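Local coordinates for Sn-glycerol-3-phosphate ABC transporter substrate-binding protein UspB (Mycobacterium tuberculosis, PDB 4MFI) that binds glycerophosphocholine as the substrate-binding subunit of an ABC transporter, probably presenting it to the membrane components for uptake, at residues N214-G219 and A299-T304; G218-D223 and T380-R385. One frame throughout, in Å; residues are numbered along the deposited sequence.

Interaction 1 of 2, residues N214-G219 and A299-T304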
ATOM      1  N   ASN A 214      -9.676  -4.857 -10.934  1.00  4.76           N
ATOM      2  CA  ASN A 214      -9.660  -4.109 -12.178  1.00  4.47           C
ATOM      3  C   ASN A 214      -8.547  -4.635 -13.099  1.00  5.42           C
ATOM      4  O   ASN A 214      -8.803  -5.027 -14.243  1.00  5.21           O
ATOM      5  CB  ASN A 214      -9.483  -2.619 -11.854  1.00  5.16           C
ATOM      6  CG  ASN A 214      -9.819  -1.709 -13.014  1.00  5.14           C
ATOM      7  OD1 ASN A 214     -10.548  -2.074 -13.945  1.00  6.64           O
ATOM      8  ND2 ASN A 214      -9.299  -0.490 -12.948  1.00  5.58           N
ATOM      9  N   TRP A 215      -7.319  -4.684 -12.590  1.00  5.39           N
ATOM     10  CA  TRP A 215      -6.200  -5.239 -13.349  1.00  4.12           C
ATOM     11  C   TRP A 215      -6.446  -6.689 -13.794  1.00  4.33           C
ATOM     12  O   TRP A 215      -6.086  -7.069 -14.911  1.00  6.19           O
ATOM     13  CB  TRP A 215      -4.928  -5.200 -12.508  1.00  5.07           C
ATOM     14  CG  TRP A 215      -4.356  -3.832 -12.274  1.00  4.59           C
ATOM     15  CD1 TRP A 215      -4.500  -2.715 -13.060  1.00  4.77           C
ATOM     16  CD2 TRP A 215      -3.526  -3.448 -11.176  1.00  4.17           C
ATOM     17  NE1 TRP A 215      -3.801  -1.662 -12.507  1.00  4.80           N
ATOM     18  CE2 TRP A 215      -3.191  -2.092 -11.354  1.00  4.49           C
ATOM     19  CE3 TRP A 215      -3.028  -4.128 -10.055  1.00  5.68           C
ATOM     20  CZ2 TRP A 215      -2.386  -1.402 -10.450  1.00  6.19           C
ATOM     21  CZ3 TRP A 215      -2.228  -3.444  -9.164  1.00  6.82           C
ATOM     22  CH2 TRP A 215      -1.911  -2.098  -9.368  1.00  5.55           C
ATOM     23  N   ALA A 216      -7.024  -7.503 -12.909  1.00  4.59           N
ATOM     24  CA  ALA A 216      -7.266  -8.910 -13.214  1.00  5.35           C
ATOM     25  C   ALA A 216      -8.192  -9.082 -14.416  1.00  5.39           C
ATOM     26  O   ALA A 216      -8.092 -10.066 -15.160  1.00  6.10           O
ATOM     27  CB  ALA A 216      -7.842  -9.622 -11.994  1.00  6.21           C
ATOM     28  N   PHE A 217      -9.082  -8.113 -14.602  1.00  5.62           N
ATOM     29  CA  PHE A 217     -10.041  -8.122 -15.705  1.00  6.77           C
ATOM     30  C   PHE A 217      -9.533  -7.351 -16.925  1.00  6.76           C
ATOM     31  O   PHE A 217     -10.252  -7.206 -17.914  1.00  8.96           O
ATOM     32  CB  PHE A 217     -11.391  -7.562 -15.234  1.00  6.22           C
ATOM     33  CG  PHE A 217     -12.251  -8.563 -14.504  1.00  6.10           C
ATOM     34  CD1 PHE A 217     -12.691  -9.712 -15.152  1.00  8.20           C
ATOM     35  CD2 PHE A 217     -12.646  -8.349 -13.184  1.00  6.19           C
ATOM     36  CE1 PHE A 217     -13.503 -10.636 -14.502  1.00  7.84           C
ATOM     37  CE2 PHE A 217     -13.465  -9.273 -12.520  1.00  7.09           C
ATOM     38  CZ  PHE A 217     -13.890 -10.416 -13.181  1.00  6.64           C
ATOM     39  N   GLY A 218      -8.289  -6.874 -16.859  1.00  5.43           N
ATOM     40  CA  GLY A 218      -7.682  -6.166 -17.973  1.00  6.46           C
ATOM     41  C   GLY A 218      -7.939  -4.673 -17.972  1.00  6.25           C
ATOM     42  O   GLY A 218      -7.578  -3.984 -18.926  1.00  8.38           O
ATOM     43  N   GLY A 219      -8.568  -4.172 -16.912  1.00  6.13           N
ATOM     44  CA  GLY A 219      -8.811  -2.750 -16.768  1.00  5.96           C
ATOM     45  C   GLY A 219      -7.677  -2.026 -16.067  1.00  5.33           C
ATOM     46  O   GLY A 219      -6.711  -2.643 -15.601  1.00  6.99           O
ATOM     47  N   ALA A 299      -0.622 -13.126 -14.287  1.00 11.42           N
ATOM     48  CA  ALA A 299      -0.266 -11.707 -14.328  1.00 10.43           C
ATOM     49  C   ALA A 299      -0.581 -11.045 -12.989  1.00  9.01           C
ATOM     50  O   ALA A 299      -1.650 -11.270 -12.426  1.00  9.10           O
ATOM     51  CB  ALA A 299      -1.016 -11.010 -15.440  1.00 11.63           C
ATOM     52  N   PRO A 300       0.351 -10.229 -12.474  1.00  9.17           N
ATOM     53  CA  PRO A 300       0.140  -9.593 -11.170  1.00  8.95           C
ATOM     54  C   PRO A 300      -1.118  -8.733 -11.145  1.00  8.31           C
ATOM     55  O   PRO A 300      -1.340  -7.908 -12.040  1.00 10.73           O
ATOM     56  CB  PRO A 300       1.372  -8.697 -11.006  1.00 12.56           C
ATOM     57  CG  PRO A 300       2.402  -9.308 -11.853  1.00 14.88           C
ATOM     58  CD  PRO A 300       1.697  -9.967 -13.007  1.00 12.80           C
ATOM     59  N   ALA A 301      -1.934  -8.934 -10.119  1.00  6.33           N
ATOM     60  CA  ALA A 301      -3.171  -8.173  -9.984  1.00  6.51           C
ATOM     61  C   ALA A 301      -3.376  -7.792  -8.535  1.00  6.03           C
ATOM     62  O   ALA A 301      -4.478  -7.885  -7.993  1.00  7.11           O
ATOM     63  CB  ALA A 301      -4.359  -8.961 -10.529  1.00  7.11           C
ATOM     64  N   CYS A 302      -2.287  -7.354  -7.912  1.00  5.25           N
ATOM     65  CA  CYS A 302      -2.296  -6.957  -6.514  1.00  5.43           C
ATOM     66  C   CYS A 302      -1.368  -5.764  -6.348  1.00  4.61           C
ATOM     67  O   CYS A 302      -0.192  -5.856  -6.670  1.00  6.01           O
ATOM     68  CB  CYS A 302      -1.803  -8.109  -5.640  1.00  6.11           C
ATOM     69  SG  CYS A 302      -1.843  -7.736  -3.867  1.00  7.70           S
ATOM     70  N   PRO A 303      -1.892  -4.639  -5.842  1.00  4.45           N
ATOM     71  CA  PRO A 303      -1.040  -3.464  -5.645  1.00  5.25           C
ATOM     72  C   PRO A 303      -0.273  -3.557  -4.339  1.00  5.68           C
ATOM     73  O   PRO A 303      -0.538  -4.420  -3.494  1.00  6.61           O
ATOM     74  CB  PRO A 303      -2.057  -2.324  -5.548  1.00  5.46           C
ATOM     75  CG  PRO A 303      -3.225  -2.978  -4.871  1.00  5.67           C
ATOM     76  CD  PRO A 303      -3.291  -4.370  -5.464  1.00  4.98           C
ATOM     77  N   THR A 304       0.683  -2.656  -4.179  1.00  7.51           N
ATOM     78  CA  THR A 304       1.313  -2.459  -2.886  1.00  8.81           C
ATOM     79  C   THR A 304       0.785  -1.161  -2.286  1.00  6.77           C
ATOM     80  O   THR A 304       0.059  -0.412  -2.945  1.00  6.66           O
ATOM     81  CB  THR A 304       2.815  -2.369  -3.038  1.00 12.72           C
ATOM     82  OG1 THR A 304       3.105  -1.248  -3.868  1.00 13.75           O
ATOM     83  CG2 THR A 304       3.353  -3.638  -3.696  1.00 15.12           C
TER

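Interaction 2 of 2, residues G218-D223 and T380-R385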
ATOM      1  N   GLY A 218      -8.289  -6.874 -16.859  1.00  5.43           N
ATOM      2  CA  GLY A 218      -7.682  -6.166 -17.973  1.00  6.46           C
ATOM      3  C   GLY A 218      -7.939  -4.673 -17.972  1.00  6.25           C
ATOM      4  O   GLY A 218      -7.578  -3.984 -18.926  1.00  8.38           O
ATOM      5  N   GLY A 219      -8.568  -4.172 -16.912  1.00  6.13           N
ATOM      6  CA  GLY A 219      -8.811  -2.750 -16.768  1.00  5.96           C
ATOM      7  C   GLY A 219      -7.677  -2.026 -16.067  1.00  5.33           C
ATOM      8  O   GLY A 219      -6.711  -2.643 -15.601  1.00  6.99           O
ATOM      9  N   ALA A 220      -7.803  -0.704 -15.976  1.00  5.06           N
ATOM     10  CA  ALA A 220      -6.884   0.117 -15.195  1.00  5.13           C
ATOM     11  C   ALA A 220      -7.515   1.482 -15.042  1.00  4.59           C
ATOM     12  O   ALA A 220      -8.346   1.884 -15.859  1.00  5.92           O
ATOM     13  CB  ALA A 220      -5.546   0.242 -15.900  1.00  6.07           C
ATOM     14  N   TYR A 221      -7.126   2.214 -14.004  1.00  4.53           N
ATOM     15  CA  TYR A 221      -7.555   3.607 -13.901  1.00  4.69           C
ATOM     16  C   TYR A 221      -6.836   4.449 -14.950  1.00  5.29           C
ATOM     17  O   TYR A 221      -7.378   5.435 -15.462  1.00  5.41           O
ATOM     18  CB  TYR A 221      -7.228   4.171 -12.523  1.00  5.59           C
ATOM     19  CG  TYR A 221      -7.817   3.424 -11.353  1.00  5.02           C
ATOM     20  CD1 TYR A 221      -9.074   2.823 -11.427  1.00  6.02           C
ATOM     21  CD2 TYR A 221      -7.125   3.347 -10.147  1.00  6.16           C
ATOM     22  CE1 TYR A 221      -9.611   2.151 -10.334  1.00  5.93           C
ATOM     23  CE2 TYR A 221      -7.649   2.667  -9.057  1.00  5.71           C
ATOM     24  CZ  TYR A 221      -8.901   2.085  -9.152  1.00  4.96           C
ATOM     25  OH  TYR A 221      -9.444   1.415  -8.076  1.00  6.09           O
ATOM     26  N   SER A 222      -5.593   4.077 -15.234  1.00  4.77           N
ATOM     27  CA  SER A 222      -4.770   4.782 -16.207  1.00  3.79           C
ATOM     28  C   SER A 222      -3.666   3.856 -16.689  1.00  3.70           C
ATOM     29  O   SER A 222      -3.328   2.875 -16.018  1.00  7.59           O
ATOM     30  CB  SER A 222      -4.175   6.063 -15.604  1.00  6.64           C
ATOM     31  OG  SER A 222      -3.381   5.785 -14.459  1.00  8.19           O
ATOM     32  N   ASP A 223      -3.141   4.172 -17.866  1.00  5.18           N
ATOM     33  CA  ASP A 223      -1.964   3.538 -18.434  1.00  6.60           C
ATOM     34  C   ASP A 223      -0.952   4.674 -18.540  1.00  5.85           C
ATOM     35  O   ASP A 223      -1.051   5.537 -19.424  1.00  6.11           O
ATOM     36  CB  ASP A 223      -2.299   2.980 -19.814  1.00  8.70           C
ATOM     37  CG  ASP A 223      -1.156   2.207 -20.435  1.00 15.38           C
ATOM     38  OD1 ASP A 223      -0.088   2.080 -19.796  1.00 18.15           O
ATOM     39  OD2 ASP A 223      -1.341   1.712 -21.572  1.00 20.91           O
ATOM     40  N   THR A 380       3.061  -2.135  -9.440  1.00  9.23           N
ATOM     41  CA  THR A 380       3.006  -0.726  -9.038  1.00  8.30           C
ATOM     42  C   THR A 380       1.650  -0.112  -9.393  1.00  6.56           C
ATOM     43  O   THR A 380       0.969  -0.545 -10.337  1.00  8.68           O
ATOM     44  CB  THR A 380       4.150   0.102  -9.648  1.00  8.83           C
ATOM     45  OG1 THR A 380       4.100  -0.014 -11.071  1.00 10.80           O
ATOM     46  CG2 THR A 380       5.517  -0.394  -9.146  1.00 10.91           C
ATOM     47  N   GLN A 381       1.244   0.879  -8.612  1.00  5.55           N
ATOM     48  CA  GLN A 381      -0.102   1.422  -8.725  1.00  4.24           C
ATOM     49  C   GLN A 381      -0.318   2.316  -9.943  1.00  5.30           C
ATOM     50  O   GLN A 381       0.622   2.892 -10.487  1.00  6.38           O
ATOM     51  CB  GLN A 381      -0.458   2.199  -7.465  1.00  4.69           C
ATOM     52  CG  GLN A 381      -0.500   1.351  -6.211  1.00  4.63           C
ATOM     53  CD  GLN A 381      -1.099   2.110  -5.057  1.00  4.66           C
ATOM     54  OE1 GLN A 381      -2.294   2.434  -5.076  1.00  6.34           O
ATOM     55  NE2 GLN A 381      -0.276   2.434  -4.056  1.00  6.32           N
ATOM     56  N   ASP A 382      -1.575   2.433 -10.356  1.00  4.15           N
ATOM     57  CA  ASP A 382      -1.922   3.311 -11.475  1.00  4.11           C
ATOM     58  C   ASP A 382      -1.620   4.768 -11.136  1.00  3.42           C
ATOM     59  O   ASP A 382      -1.879   5.225 -10.020  1.00  4.71           O
ATOM     60  CB  ASP A 382      -3.400   3.165 -11.832  1.00  5.80           C
ATOM     61  CG  ASP A 382      -3.747   1.810 -12.408  1.00  6.37           C
ATOM     62  OD1 ASP A 382      -2.851   1.069 -12.884  1.00  7.82           O
ATOM     63  OD2 ASP A 382      -4.954   1.499 -12.399  1.00  8.60           O
ATOM     64  N   TYR A 383      -1.069   5.498 -12.106  1.00  4.62           N
ATOM     65  CA  TYR A 383      -0.715   6.907 -11.886  1.00  4.11           C
ATOM     66  C   TYR A 383      -1.940   7.711 -11.450  1.00  3.52           C
ATOM     67  O   TYR A 383      -1.827   8.642 -10.644  1.00  4.71           O
ATOM     68  CB  TYR A 383      -0.136   7.552 -13.151  1.00  4.78           C
ATOM     69  CG  TYR A 383       1.248   7.120 -13.591  1.00  4.89           C
ATOM     70  CD1 TYR A 383       1.851   5.944 -13.129  1.00  6.74           C
ATOM     71  CD2 TYR A 383       1.946   7.882 -14.517  1.00  5.91           C
ATOM     72  CE1 TYR A 383       3.120   5.567 -13.572  1.00  7.42           C
ATOM     73  CE2 TYR A 383       3.197   7.518 -14.963  1.00  7.24           C
ATOM     74  CZ  TYR A 383       3.789   6.363 -14.497  1.00  9.00           C
ATOM     75  OH  TYR A 383       5.046   6.022 -14.963  1.00 13.30           O
ATOM     76  N   ALA A 384      -3.117   7.356 -11.966  1.00  4.05           N
ATOM     77  CA  ALA A 384      -4.325   8.107 -11.623  1.00  4.36           C
ATOM     78  C   ALA A 384      -4.661   8.044 -10.129  1.00  4.08           C
ATOM     79  O   ALA A 384      -5.313   8.953  -9.604  1.00  6.20           O
ATOM     80  CB  ALA A 384      -5.514   7.647 -12.461  1.00  5.25           C
ATOM     81  N   ARG A 385      -4.219   6.987  -9.448  1.00  4.39           N
ATOM     82  CA  ARG A 385      -4.424   6.894  -8.002  1.00  3.95           C
ATOM     83  C   ARG A 385      -3.325   7.591  -7.200  1.00  4.62           C
ATOM     84  O   ARG A 385      -3.612   8.318  -6.245  1.00  6.99           O
ATOM     85  CB  ARG A 385      -4.587   5.435  -7.528  1.00  4.92           C
ATOM     86  CG  ARG A 385      -4.939   5.376  -6.044  1.00  5.71           C
ATOM     87  CD  ARG A 385      -5.162   3.959  -5.471  1.00  5.62           C
ATOM     88  NE  ARG A 385      -5.545   4.155  -4.073  1.00  5.95           N
ATOM     89  CZ  ARG A 385      -4.675   4.377  -3.093  1.00  6.40           C
ATOM     90  NH1 ARG A 385      -3.371   4.322  -3.333  1.00  7.27           N
ATOM     91  NH2 ARG A 385      -5.102   4.640  -1.868  1.00  8.04           N
TER
HETATM   92  O   HOH W   1      -0.921   4.552 -14.754  1.00 11.95           O
HETATM   93  O   HOH W   2      -1.766   0.576 -15.651  1.00 20.82           O

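Interaction 1 of 2, residues N214-G219 and A299-T304
Ala216 and Ala301 mark the closest backbone approach of the two segments, with 5.3 Å between Ala216 CA and Ala301 CA. One side is the last turn of helix 211-216, the other an irregular loop without helix or strand. The helix stops in a Schellman motif: Gly219 N donates to Asn214 O at 2.8 Å and Gly218 N to Trp215 O, while Gly218 takes a positive phi of 88°.

Within that last turn two methyl groups meet, Ala216 CB lying 3.8 Å from Ala301 CB. Trp215 does most of the touching. Its CG is anti to the carbonyl carbon (chi1 -71°), and the six-membered ring comes up to the loop with its edge. Ala301 C lies near the indole plane, 4.0 Å from Trp215 CE3. Further out, Trp215 CZ3 approaches Pro303 N at 3.5 Å and Pro303 CB at 3.8 Å, and the two side chains cross obliquely. No polar pairing holds the two segments together, so the contact consists of apolar groups and a ring edge laid against backbone.

The polar end of the indole turns elsewhere, NE1 bonding Asp382 OD1, and the ring system also makes a cation-pi contact with Arg379. Ala216 also touches Trp177 of helix 177-191; the loop, which leads into strand 307-310, rests Cys302 and Pro303 on Pro155 of strand 144-160.

Interaction 2 of 2, residues G218-D223 and T380-R385
Asp382 reaches across to Tyr221 and Ser222 from the residue immediately before helix 383-386. Its CB starts 3.7 Å from Ser222 OG and also lies near Tyr221 CB. CG stands anti to the carbonyl carbon (chi1 -67°), beside the backbone N, and the carboxylate then splits between two environments. OD2 accepts the backbone N-H of Tyr221, with 2.8 Å between Tyr221 N and Asp382 OD2 and an N-H...O angle of 155°; the donor stands 46° above the carboxylate plane. The same OD2 also lies 3.6 Å from Tyr221 CG, where the aromatic side chain and the carboxylate cross at about a right angle. OD1, besides its bond to Trp215, is within bonding range of a water that also reaches Ser222 O.

Although Asp382 occupies the N-cap position, its side chain makes no capping bond. N-H groups of the first turn that it does not cap are met from across the contact instead. Ala384 N donates to Ser222 OG at 3.0 Å, and Tyr383 N donates to a second water at 2.8 Å, which is itself bonded to Ser222 OG. Next to these bonds Tyr221 CB packs on Ala384 CB at 3.9 Å. The nearby helix start would be expected to help stabilise a negative charge on Asp382.

Beyond the two segments, Tyr221 OH bonds Ser207 O, and Arg385 forms a salt bridge with Asp102. A side chain from elsewhere in the chain, with a water, thus serves the N-terminal amides of a helix, joining the hairpin of strands 222-223 and 226-227 to the start of helix 383-386 within a periplasmic-binding-protein-like fold.

How the interactions relate
From the N terminus, helix 211-216 runs through Gly218 and Gly219, which both interactions share, into strand 222-223. The chain then returns twice. Residues 299-304 close the first loop, with 79 residues between the segments of interaction 1; residues 380-385 close the second, with 156 between those of interaction 2. The two loops open from one shared stretch, and as their starts are only four residues offset, they overlap rather than nest strictly. Their centres are about 9 Å apart, and Trp215 NE1 to Asp382 OD1, at 2.9 Å, is a probable hydrogen bond between them. Together they tie one helix-turn-strand unit to the approach to strand 307-310 and to the start of helix 383-386.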